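Local coordinates for hypothetical protein Atu0492 (Agrobacterium tumefaciens, PDB 2GMY) that is of unknown function but, as a putative antioxidant defence protein of the AhpD-like carboxymuconolactone decarboxylase family, may reduce peroxides through a paired-cysteine motif, at residues A[38-43]-A[50-55]. Sequence-based numbering, arbitrary orientation.
Sequences IKLRAS and FCVDMH
Lys-39 lays the aliphatic part of its side chain across the imidazole of His-55, a worked example of how a lysine can pack by its methylenes and pair by its ammonium. Lys-39 CB sits almost exactly over the ring, 3.6 Å from the centroid of the His-55 imidazole and 5° off the ring normal, a CH-pi contact. Chi1 (-72°) sets CG anti to the carbonyl carbon, and the chain, extended from there, takes Lys-39 CD over the rim, 3.4 Å from His-55 CE1, while NZ carries on to a salt bridge with Glu-22. The opposite face of the imidazole has CG of Met-54 above it, displaced toward the rim. Ring rotation is further steadied by a hydrogen bond between His-55 ND1 and Glu-58 OE1, and His-55 CD2 faces Ser-43 OG, near the ring plane, at 3.8 Å.

The two segments belong to consecutive helices, 32-45 and 49-61, which form an antiparallel helical hairpin in the all-helical AhpD-like fold; the axes of segments 38-43 and 50-55 make an angle of 150° between their N-to-C directions. Cys-51 is the second cysteine of a CXXC sequence with His-55 four residues on, a pattern consistent with the redox site of AhpD.

Ser-43 reaches this cysteine through its hydroxyl: Ser-43 OG, anti to its own carbonyl carbon, lies only 3.2 Å from Cys-51 CB. The same Ser-43 OG is 2.7 Å from Lys-39 O and also within hydrogen-bonding reach of Asn-134 OD1 on helix 117-139, two acceptors for a single proton. Ser-43 CB meets Val-52 CG2 at 3.7 Å. On the apolar flank, Leu-40 CD1 approaches Val-52 CG1 to 4.0 Å, the two side chains crossing obliquely; Val-52 also packs on Val-74 of the second subunit.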
ATOM      1  N   ILE A  38      21.374   5.043 -11.374  1.00 11.10           N
ATOM      2  CA  ILE A  38      20.791   3.774 -10.926  1.00 10.84           C
ATOM      3  C   ILE A  38      21.043   3.565  -9.430  1.00 10.37           C
ATOM      4  O   ILE A  38      20.116   3.223  -8.672  1.00 11.19           O
ATOM      5  CB  ILE A  38      21.375   2.586 -11.733  1.00 11.26           C
ATOM      6  CG1 ILE A  38      20.838   2.594 -13.159  1.00 11.59           C
ATOM      7  CG2 ILE A  38      21.092   1.265 -11.013  1.00 12.82           C
ATOM      8  CD1 ILE A  38      21.706   1.764 -14.129  1.00 13.46           C
ATOM      9  N   LYS A  39      22.290   3.767  -9.005  1.00 10.15           N
ATOM     10  CA  LYS A  39      22.657   3.501  -7.612  1.00 11.20           C
ATOM     11  C   LYS A  39      21.991   4.469  -6.651  1.00 11.15           C
ATOM     12  O   LYS A  39      21.486   4.063  -5.599  1.00 12.26           O
ATOM     13  CB  LYS A  39      24.170   3.546  -7.425  1.00 11.40           C
ATOM     14  CG  LYS A  39      24.880   2.348  -8.043  1.00 14.09           C
ATOM     15  CD  LYS A  39      26.385   2.541  -7.941  1.00 18.65           C
ATOM     16  CE  LYS A  39      27.105   1.290  -8.349  1.00 22.98           C
ATOM     17  NZ  LYS A  39      28.488   1.331  -7.809  1.00 26.50           N
ATOM     18  N   LEU A  40      21.977   5.750  -7.013  1.00 11.04           N
ATOM     19  CA  LEU A  40      21.418   6.765  -6.118  1.00 11.51           C
ATOM     20  C   LEU A  40      19.910   6.594  -6.012  1.00 11.57           C
ATOM     21  O   LEU A  40      19.354   6.555  -4.906  1.00 11.70           O
ATOM     22  CB  LEU A  40      21.792   8.176  -6.589  1.00 12.38           C
ATOM     23  CG  LEU A  40      21.239   9.337  -5.749  1.00 12.36           C
ATOM     24  CD1 LEU A  40      21.626   9.215  -4.271  1.00 13.21           C
ATOM     25  CD2 LEU A  40      21.735  10.638  -6.332  1.00 13.31           C
ATOM     26  N   ARG A  41      19.245   6.453  -7.151  1.00 10.91           N
ATOM     27  CA  ARG A  41      17.776   6.351  -7.120  1.00 10.89           C
ATOM     28  C   ARG A  41      17.281   5.111  -6.373  1.00 10.86           C
ATOM     29  O   ARG A  41      16.398   5.222  -5.505  1.00 11.12           O
ATOM     30  CB  ARG A  41      17.173   6.414  -8.530  1.00 11.03           C
ATOM     31  CG  ARG A  41      15.649   6.290  -8.552  1.00 11.50           C
ATOM     32  CD  ARG A  41      14.936   7.395  -7.770  1.00 11.92           C
ATOM     33  NE  ARG A  41      13.508   7.070  -7.719  1.00 12.65           N
ATOM     34  CZ  ARG A  41      12.633   7.668  -6.920  1.00 13.67           C
ATOM     35  NH1 ARG A  41      13.022   8.659  -6.109  1.00 13.59           N
ATOM     36  NH2 ARG A  41      11.361   7.275  -6.945  1.00 13.65           N
ATOM     37  N   ALA A  42      17.863   3.943  -6.668  1.00 10.31           N
ATOM     38  CA  ALA A  42      17.444   2.712  -5.991  1.00 10.42           C
ATOM     39  C   ALA A  42      17.689   2.818  -4.488  1.00 10.08           C
ATOM     40  O   ALA A  42      16.864   2.383  -3.677  1.00 11.26           O
ATOM     41  CB  ALA A  42      18.146   1.490  -6.588  1.00 11.47           C
ATOM     42  N   SER A  43      18.830   3.409  -4.123  1.00 10.24           N
ATOM     43  CA  SER A  43      19.152   3.580  -2.703  1.00 10.95           C
ATOM     44  C   SER A  43      18.142   4.472  -1.971  1.00 11.54           C
ATOM     45  O   SER A  43      17.770   4.185  -0.827  1.00 11.55           O
ATOM     46  CB  SER A  43      20.574   4.124  -2.542  1.00 11.09           C
ATOM     47  OG  SER A  43      21.508   3.195  -3.069  1.00 11.94           O
ATOM     48  N   PHE A  50      23.210   4.599   4.101  1.00 14.61           N
ATOM     49  CA  PHE A  50      24.594   4.206   3.860  1.00 15.15           C
ATOM     50  C   PHE A  50      24.942   4.366   2.381  1.00 15.16           C
ATOM     51  O   PHE A  50      25.951   4.985   2.033  1.00 15.27           O
ATOM     52  CB  PHE A  50      24.843   2.764   4.311  1.00 16.27           C
ATOM     53  CG  PHE A  50      26.276   2.334   4.199  1.00 17.60           C
ATOM     54  CD1 PHE A  50      27.200   2.684   5.181  1.00 19.57           C
ATOM     55  CD2 PHE A  50      26.699   1.566   3.117  1.00 18.72           C
ATOM     56  CE1 PHE A  50      28.532   2.277   5.085  1.00 20.58           C
ATOM     57  CE2 PHE A  50      28.031   1.153   3.013  1.00 18.92           C
ATOM     58  CZ  PHE A  50      28.943   1.512   4.005  1.00 20.25           C
ATOM     59  N   CYS A  51      24.099   3.814   1.513  1.00 15.26           N
ATOM     60  CA  CYS A  51      24.361   3.890   0.084  1.00 15.57           C
ATOM     61  C   CYS A  51      24.071   5.266  -0.495  1.00 15.46           C
ATOM     62  O   CYS A  51      24.808   5.717  -1.362  1.00 15.49           O
ATOM     63  CB  CYS A  51      23.622   2.793  -0.689  1.00 16.17           C
ATOM     64  SG  CYS A  51      24.226   1.113  -0.262  1.00 18.28           S
ATOM     65  N   VAL A  52      23.012   5.941  -0.037  1.00 13.97           N
ATOM     66  CA  VAL A  52      22.750   7.297  -0.533  1.00 13.82           C
ATOM     67  C   VAL A  52      23.951   8.204  -0.263  1.00 14.04           C
ATOM     68  O   VAL A  52      24.405   8.916  -1.144  1.00 14.63           O
ATOM     69  CB  VAL A  52      21.455   7.910   0.052  1.00 13.96           C
ATOM     70  CG1 VAL A  52      21.352   9.404  -0.288  1.00 13.39           C
ATOM     71  CG2 VAL A  52      20.226   7.154  -0.480  1.00 13.97           C
ATOM     72  N   ASP A  53      24.482   8.137   0.949  1.00 14.44           N
ATOM     73  CA  ASP A  53      25.638   8.964   1.303  1.00 15.84           C
ATOM     74  C   ASP A  53      26.788   8.717   0.333  1.00 16.22           C
ATOM     75  O   ASP A  53      27.386   9.666  -0.187  1.00 16.78           O
ATOM     76  CB  ASP A  53      26.102   8.684   2.727  1.00 15.56           C
ATOM     77  CG  ASP A  53      27.205   9.641   3.175  1.00 17.15           C
ATOM     78  OD1 ASP A  53      26.932  10.858   3.226  1.00 17.30           O
ATOM     79  OD2 ASP A  53      28.319   9.164   3.487  1.00 20.15           O
ATOM     80  N   MET A  54      27.076   7.441   0.087  1.00 16.50           N
ATOM     81  CA  MET A  54      28.142   7.033  -0.821  1.00 17.38           C
ATOM     82  C   MET A  54      27.905   7.538  -2.241  1.00 16.48           C
ATOM     83  O   MET A  54      28.808   8.083  -2.892  1.00 16.06           O
ATOM     84  CB  MET A  54      28.243   5.507  -0.831  1.00 17.50           C
ATOM     85  CG  MET A  54      29.443   4.942  -1.589  1.00 19.77           C
ATOM     86  SD  MET A  54      29.504   3.116  -1.573  1.00 20.81           S
ATOM     87  CE  MET A  54      29.495   2.790   0.167  1.00 24.76           C
ATOM     88  N   HIS A  55      26.682   7.362  -2.725  1.00 15.50           N
ATOM     89  CA  HIS A  55      26.420   7.646  -4.136  1.00 14.98           C
ATOM     90  C   HIS A  55      26.199   9.118  -4.437  1.00 14.76           C
ATOM     91  O   HIS A  55      26.445   9.556  -5.557  1.00 15.03           O
ATOM     92  CB  HIS A  55      25.322   6.725  -4.673  1.00 15.34           C
ATOM     93  CG  HIS A  55      25.670   5.280  -4.511  1.00 16.83           C
ATOM     94  ND1 HIS A  55      26.854   4.760  -4.987  1.00 19.83           N
ATOM     95  CD2 HIS A  55      25.027   4.259  -3.902  1.00 18.89           C
ATOM     96  CE1 HIS A  55      26.921   3.477  -4.682  1.00 21.23           C
ATOM     97  NE2 HIS A  55      25.824   3.147  -4.030  1.00 19.88           N
TER